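Local coordinates for protein DNA-entry nuclease inhibitor (PDB 4MQD) that inhibits the DNA-entry nuclease NucA and plays a role in the competence of the cell to be transformed, at residues V22-S27 and V81-T86; A54-K59 and H124-I129. One frame throughout, in Å; residues are numbered along the deposited sequence.

Contact 1: residues V22-S27 and V81-T86; sequences VFQKDS and VPFHVT
Gln-24 OE1 accepts the backbone N-H of Thr-86 over 2.9 Å, in a fairly straight bond (162° at the hydrogen) whose donor stands well above the plane of the amide. The hydroxyl of the same residue lies beside it, Thr-86 OG1 being 3.1 Å from Gln-24 OE1. At its other end, Gln-24 NE2 gives a bent, weak hydrogen bond to His-84 O at 2.8 Å, while the carbonyl of Gly-48, on the turn before strand 49-53, is its stronger acceptor. Both ends of a buried amide are thereby engaged, which should fix its rotation. The bend at chi2 (-54°) swings CD of Gln-24 round toward the 81-86 segment instead of letting the chain run out straight. The amide meets Phe-83 tip to tip, with Gln-24 NE2 3.4 Å from Phe-83 CZ. On the apolar side, Val-22 CG1 reaches Phe-83 CZ at 3.9 Å, and Ile-50, Ile-90 and Leu-111 also pack on that ring. No backbone bonds join the segments here: strands 22-24 and 81-85 belong to different sheets, approach to 8.0 Å, and their directions differ by 32°. Phe-83 fills the interval between them, and the Gln-24 clasp, a feature of this protein's own, closes it where both strands end. Two sheets packed face to face, with aromatic and aliphatic side chains between them, are the arrangement of a beta sandwich.

Contact 2: residues A54-K59 and H124-I129; sequences AQRNTK and HADTYI
Tyr-128 OH meets the 54-59 loop at Gln-55 N, which donates to it over 2.9 Å from the edge of the ring. In this beta sandwich the loop carries the chain from strand 49-53 in one sheet to strand 59-66 in the other, and Tyr-128, on strand 127-134, points into the turn it makes. Tyr-128 and Asp-126, both buried, form the tight part of the contact. Ala-54 CB lies 3.2 Å from Tyr-128 OH, and Phe-20 meets the same ring edge-to-face. The phenol hydroxyl in turn donates to a water in the plane of the ring, 2.6 Å from Tyr-128 OH, and that water donates to Asp-126 OD2 and accepts a longer bond from Arg-56 N. Asp-126 OD2 also takes a salt bridge of 3.0 Å from Arg-56 NH1 on the syn side of the carboxylate, while Asp-126 OD1 accepts from Ala-118 N. An alanine at Asp-126 would probably leave Arg-56 NH1 without its opposite charge and Ala-118 N without the carboxylate it now binds.

The solvent side is looser. The exposed Arg-56 crosses Asp-126 at about a right angle, its chi3 of 62° turning NE aside, and the two flat groups are 58° apart although the oxygen lies near the guanidinium plane. Arg-56 NH1 also donates to Gln-55 OE1; the NE2 of the same amide is hydrogen-bonded to Glu-76 OE1. Farther along the loop, Thr-58 CG2 lies 3.6 Å from Asp-126 OD2, and exposed Lys-59 touches Ala-125 CB through its O at 3.8 Å. A second water bridges the segments there: it accepts from Asp-126 N at 2.8 Å and lies 3.2 Å from Thr-58 OG1.

Contact 1 is largely buried and contact 2 only partly so; their centres lie about 22 Å apart, on opposite sides of the chain's centre. Both reach the mixed five-strand sheet, contact 1 through its outermost strand 77-85 and contact 2 through the inner strand 127-134. Strand 77-85 is faced by strand 19-24 of the antiparallel sheet in contact 1, strand 127-134 by the 54-59 loop, which connects the two sheets, in contact 2. The chemistry follows: an uncharged amide beside an aromatic ring in contact 1, a salt bridge and two bridging waters in contact 2. Along the chain the four segments alternate, so the two pairings interlock in sequence.

Contact 1: residues V22-S27 and V81-T86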
loop_
_atom_site.group_PDB
_atom_site.type_symbol
_atom_site.label_atom_id
_atom_site.label_comp_id
_atom_site.label_asym_id
_atom_site.label_seq_id
_atom_site.Cartn_x
_atom_site.Cartn_y
_atom_site.Cartn_z
ATOM N N VAL A 22 5.011 -4.704 -21.259
ATOM C CA VAL A 22 5.132 -3.270 -21.489
ATOM C C VAL A 22 6.200 -3.067 -22.556
ATOM O O VAL A 22 7.325 -3.545 -22.398
ATOM C CB VAL A 22 5.551 -2.531 -20.202
ATOM C CG1 VAL A 22 5.620 -1.026 -20.440
ATOM C CG2 VAL A 22 4.597 -2.867 -19.060
ATOM N N PHE A 23 5.855 -2.370 -23.636
ATOM C CA PHE A 23 6.781 -2.201 -24.761
ATOM C C PHE A 23 6.636 -0.865 -25.485
ATOM O O PHE A 23 5.690 -0.109 -25.251
ATOM C CB PHE A 23 6.645 -3.371 -25.746
ATOM C CG PHE A 23 5.254 -3.568 -26.285
ATOM C CD1 PHE A 23 4.282 -4.202 -25.523
ATOM C CD2 PHE A 23 4.927 -3.154 -27.569
ATOM C CE1 PHE A 23 3.005 -4.400 -26.022
ATOM C CE2 PHE A 23 3.653 -3.349 -28.074
ATOM C CZ PHE A 23 2.690 -3.974 -27.299
ATOM N N GLN A 24 7.595 -0.588 -26.365
ATOM C CA GLN A 24 7.673 0.692 -27.065
ATOM C C GLN A 24 6.523 0.851 -28.055
ATOM O O GLN A 24 5.977 -0.138 -28.545
ATOM C CB GLN A 24 9.012 0.829 -27.801
ATOM C CG GLN A 24 10.255 0.617 -26.940
ATOM C CD GLN A 24 10.296 1.505 -25.708
ATOM O OE1 GLN A 24 9.991 2.696 -25.775
ATOM N NE2 GLN A 24 10.688 0.929 -24.575
ATOM N N LYS A 25 6.174 2.103 -28.343
ATOM C CA LYS A 25 5.047 2.437 -29.225
ATOM C C LYS A 25 5.083 1.682 -30.557
ATOM O O LYS A 25 4.055 1.180 -31.015
ATOM C CB LYS A 25 5.017 3.947 -29.506
ATOM C CG LYS A 25 3.740 4.433 -30.184
ATOM C CD LYS A 25 3.992 5.585 -31.149
ATOM C CE LYS A 25 4.249 6.899 -30.427
ATOM N NZ LYS A 25 3.025 7.453 -29.785
ATOM N N ASP A 26 6.262 1.612 -31.171
ATOM C CA ASP A 26 6.414 1.011 -32.495
ATOM C C ASP A 26 7.378 -0.174 -32.462
ATOM O O ASP A 26 8.424 -0.160 -33.110
ATOM C CB ASP A 26 6.886 2.068 -33.496
ATOM C CG ASP A 26 5.927 3.245 -33.597
ATOM O OD1 ASP A 26 4.699 3.015 -33.640
ATOM O OD2 ASP A 26 6.401 4.401 -33.632
ATOM N N SER A 27 7.008 -1.198 -31.697
ATOM C CA SER A 27 7.786 -2.432 -31.615
ATOM C C SER A 27 6.868 -3.630 -31.382
ATOM O O SER A 27 5.771 -3.485 -30.838
ATOM C CB SER A 27 8.831 -2.341 -30.499
ATOM O OG SER A 27 8.223 -2.290 -29.219
ATOM N N VAL A 81 12.032 -2.320 -12.105
ATOM C CA VAL A 81 12.930 -2.556 -13.235
ATOM C C VAL A 81 13.239 -1.246 -13.966
ATOM O O VAL A 81 12.341 -0.426 -14.169
ATOM C CB VAL A 81 12.295 -3.546 -14.237
ATOM C CG1 VAL A 81 13.231 -3.818 -15.410
ATOM C CG2 VAL A 81 11.918 -4.843 -13.536
ATOM N N PRO A 82 14.512 -1.037 -14.354
ATOM C CA PRO A 82 14.835 0.086 -15.236
ATOM C C PRO A 82 14.147 -0.038 -16.593
ATOM O O PRO A 82 14.067 -1.135 -17.143
ATOM C CB PRO A 82 16.354 -0.017 -15.398
ATOM C CG PRO A 82 16.819 -0.723 -14.174
ATOM C CD PRO A 82 15.727 -1.690 -13.830
ATOM N N PHE A 83 13.659 1.079 -17.123
ATOM C CA PHE A 83 12.924 1.066 -18.383
ATOM C C PHE A 83 13.115 2.369 -19.148
ATOM O O PHE A 83 12.839 3.450 -18.629
ATOM C CB PHE A 83 11.438 0.828 -18.117
ATOM C CG PHE A 83 10.613 0.685 -19.365
ATOM C CD1 PHE A 83 10.848 -0.357 -20.252
ATOM C CD2 PHE A 83 9.595 1.585 -19.647
ATOM C CE1 PHE A 83 10.088 -0.496 -21.400
ATOM C CE2 PHE A 83 8.832 1.451 -20.794
ATOM C CZ PHE A 83 9.077 0.410 -21.673
ATOM N N HIS A 84 13.589 2.252 -20.384
ATOM C CA HIS A 84 13.828 3.405 -21.239
ATOM C C HIS A 84 12.731 3.500 -22.287
ATOM O O HIS A 84 12.408 2.513 -22.949
ATOM C CB HIS A 84 15.193 3.295 -21.920
ATOM C CG HIS A 84 15.485 4.415 -22.869
ATOM N ND1 HIS A 84 15.886 5.663 -22.445
ATOM C CD2 HIS A 84 15.433 4.475 -24.220
ATOM C CE1 HIS A 84 16.068 6.445 -23.495
ATOM N NE2 HIS A 84 15.801 5.748 -24.584
ATOM N N VAL A 85 12.160 4.692 -22.426
ATOM C CA VAL A 85 11.142 4.955 -23.432
ATOM C C VAL A 85 11.813 5.633 -24.624
ATOM O O VAL A 85 12.298 6.758 -24.510
ATOM C CB VAL A 85 10.019 5.848 -22.867
ATOM C CG1 VAL A 85 8.977 6.154 -23.936
ATOM C CG2 VAL A 85 9.369 5.182 -21.662
ATOM N N THR A 86 11.847 4.937 -25.757
ATOM C CA THR A 86 12.543 5.424 -26.949
ATOM C C THR A 86 11.789 6.565 -27.630
ATOM O O THR A 86 12.395 7.557 -28.033
ATOM C CB THR A 86 12.763 4.294 -27.974
ATOM O OG1 THR A 86 11.505 3.708 -28.325
ATOM C CG2 THR A 86 13.677 3.223 -27.401
#

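Contact 2: residues A54-K59 and H124-I129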
loop_
_atom_site.group_PDB
_atom_site.type_symbol
_atom_site.label_atom_id
_atom_site.label_comp_id
_atom_site.label_asym_id
_atom_site.label_seq_id
_atom_site.Cartn_x
_atom_site.Cartn_y
_atom_site.Cartn_z
ATOM N N ALA A 54 2.128 -12.678 -14.259
ATOM C CA ALA A 54 0.815 -12.551 -13.641
ATOM C C ALA A 54 0.491 -13.849 -12.920
ATOM O O ALA A 54 0.957 -14.918 -13.316
ATOM C CB ALA A 54 -0.239 -12.250 -14.695
ATOM N N GLN A 55 -0.305 -13.751 -11.859
ATOM C CA GLN A 55 -0.627 -14.913 -11.030
ATOM C C GLN A 55 -1.512 -15.929 -11.745
ATOM O O GLN A 55 -1.345 -17.133 -11.564
ATOM C CB GLN A 55 -1.307 -14.472 -9.737
ATOM C CG GLN A 55 -0.384 -13.737 -8.783
ATOM C CD GLN A 55 -1.012 -13.529 -7.422
ATOM O OE1 GLN A 55 -2.231 -13.395 -7.305
ATOM N NE2 GLN A 55 -0.184 -13.503 -6.383
ATOM N N ARG A 56 -2.453 -15.443 -12.549
ATOM C CA ARG A 56 -3.378 -16.320 -13.259
ATOM C C ARG A 56 -3.935 -15.670 -14.521
ATOM O O ARG A 56 -3.814 -14.459 -14.723
ATOM C CB ARG A 56 -4.522 -16.747 -12.333
ATOM C CG ARG A 56 -5.273 -15.589 -11.697
ATOM C CD ARG A 56 -6.243 -16.060 -10.625
ATOM N NE ARG A 56 -5.556 -16.722 -9.516
ATOM C CZ ARG A 56 -4.888 -16.099 -8.543
ATOM N NH1 ARG A 56 -4.793 -14.769 -8.512
ATOM N NH2 ARG A 56 -4.302 -16.816 -7.588
ATOM N N ASN A 57 -4.535 -16.501 -15.368
ATOM C CA ASN A 57 -5.177 -16.043 -16.591
ATOM C C ASN A 57 -6.621 -15.674 -16.296
ATOM O O ASN A 57 -7.451 -16.541 -16.017
ATOM C CB ASN A 57 -5.105 -17.127 -17.663
ATOM C CG ASN A 57 -3.678 -17.498 -18.016
ATOM O OD1 ASN A 57 -2.777 -16.662 -17.966
ATOM N ND2 ASN A 57 -3.468 -18.754 -18.373
ATOM N N THR A 58 -6.908 -14.379 -16.349
ATOM C CA THR A 58 -8.205 -13.852 -15.958
ATOM C C THR A 58 -8.364 -12.433 -16.493
ATOM O O THR A 58 -7.413 -11.855 -17.023
ATOM C CB THR A 58 -8.348 -13.846 -14.416
ATOM O OG1 THR A 58 -9.666 -13.421 -14.048
ATOM C CG2 THR A 58 -7.319 -12.919 -13.767
ATOM N N LYS A 59 -9.568 -11.883 -16.366
ATOM C CA LYS A 59 -9.800 -10.475 -16.683
ATOM C C LYS A 59 -9.254 -9.619 -15.544
ATOM O O LYS A 59 -9.879 -9.497 -14.491
ATOM C CB LYS A 59 -11.288 -10.191 -16.921
ATOM C CG LYS A 59 -11.725 -10.435 -18.357
ATOM C CD LYS A 59 -13.240 -10.474 -18.504
ATOM C CE LYS A 59 -13.808 -11.836 -18.129
ATOM N NZ LYS A 59 -15.255 -11.950 -18.462
ATOM N N HIS A 124 -11.875 -5.825 -7.019
ATOM C CA HIS A 124 -12.364 -7.198 -6.854
ATOM C C HIS A 124 -12.017 -8.090 -8.046
ATOM O O HIS A 124 -12.780 -8.979 -8.425
ATOM C CB HIS A 124 -13.869 -7.190 -6.571
ATOM C CG HIS A 124 -14.265 -6.195 -5.526
ATOM N ND1 HIS A 124 -13.961 -6.357 -4.192
ATOM C CD2 HIS A 124 -14.914 -5.011 -5.623
ATOM C CE1 HIS A 124 -14.417 -5.323 -3.509
ATOM N NE2 HIS A 124 -15.000 -4.491 -4.354
ATOM N N ALA A 125 -10.849 -7.827 -8.619
ATOM C CA ALA A 125 -10.272 -8.631 -9.684
ATOM C C ALA A 125 -8.769 -8.420 -9.601
ATOM O O ALA A 125 -8.315 -7.401 -9.076
ATOM C CB ALA A 125 -10.802 -8.194 -11.038
ATOM N N ASP A 126 -7.998 -9.377 -10.102
ATOM C CA ASP A 126 -6.545 -9.262 -10.065
ATOM C C ASP A 126 -6.133 -7.924 -10.659
ATOM O O ASP A 126 -6.517 -7.588 -11.778
ATOM C CB ASP A 126 -5.882 -10.416 -10.817
ATOM C CG ASP A 126 -5.990 -11.736 -10.074
ATOM O OD1 ASP A 126 -6.496 -11.755 -8.931
ATOM O OD2 ASP A 126 -5.564 -12.762 -10.636
ATOM N N THR A 127 -5.378 -7.153 -9.884
ATOM C CA THR A 127 -5.027 -5.792 -10.251
ATOM C C THR A 127 -3.514 -5.637 -10.273
ATOM O O THR A 127 -2.822 -6.072 -9.349
ATOM C CB THR A 127 -5.647 -4.785 -9.265
ATOM O OG1 THR A 127 -7.067 -4.978 -9.221
ATOM C CG2 THR A 127 -5.342 -3.348 -9.681
ATOM N N TYR A 128 -3.009 -5.025 -11.340
ATOM C CA TYR A 128 -1.580 -4.792 -11.494
ATOM C C TYR A 128 -1.312 -3.296 -11.591
ATOM O O TYR A 128 -1.700 -2.645 -12.563
ATOM C CB TYR A 128 -1.053 -5.550 -12.711
ATOM C CG TYR A 128 -1.169 -7.046 -12.527
ATOM C CD1 TYR A 128 -0.154 -7.769 -11.908
ATOM C CD2 TYR A 128 -2.311 -7.732 -12.931
ATOM C CE1 TYR A 128 -0.263 -9.138 -11.716
ATOM C CE2 TYR A 128 -2.429 -9.101 -12.743
ATOM C CZ TYR A 128 -1.403 -9.797 -12.137
ATOM O OH TYR A 128 -1.513 -11.152 -11.946
ATOM N N ILE A 129 -0.674 -2.757 -10.554
ATOM C CA ILE A 129 -0.368 -1.333 -10.479
ATOM C C ILE A 129 1.030 -1.114 -11.035
ATOM O O ILE A 129 1.988 -1.741 -10.580
ATOM C CB ILE A 129 -0.445 -0.798 -9.033
ATOM C CG1 ILE A 129 -1.838 -1.058 -8.443
ATOM C CG2 ILE A 129 -0.116 0.692 -8.996
ATOM C CD1 ILE A 129 -1.969 -0.706 -6.976
HETATM O O HOH W 1 -3.714 -12.403 -12.606
HETATM O O HOH W 2 -9.129 -11.440 -11.574
#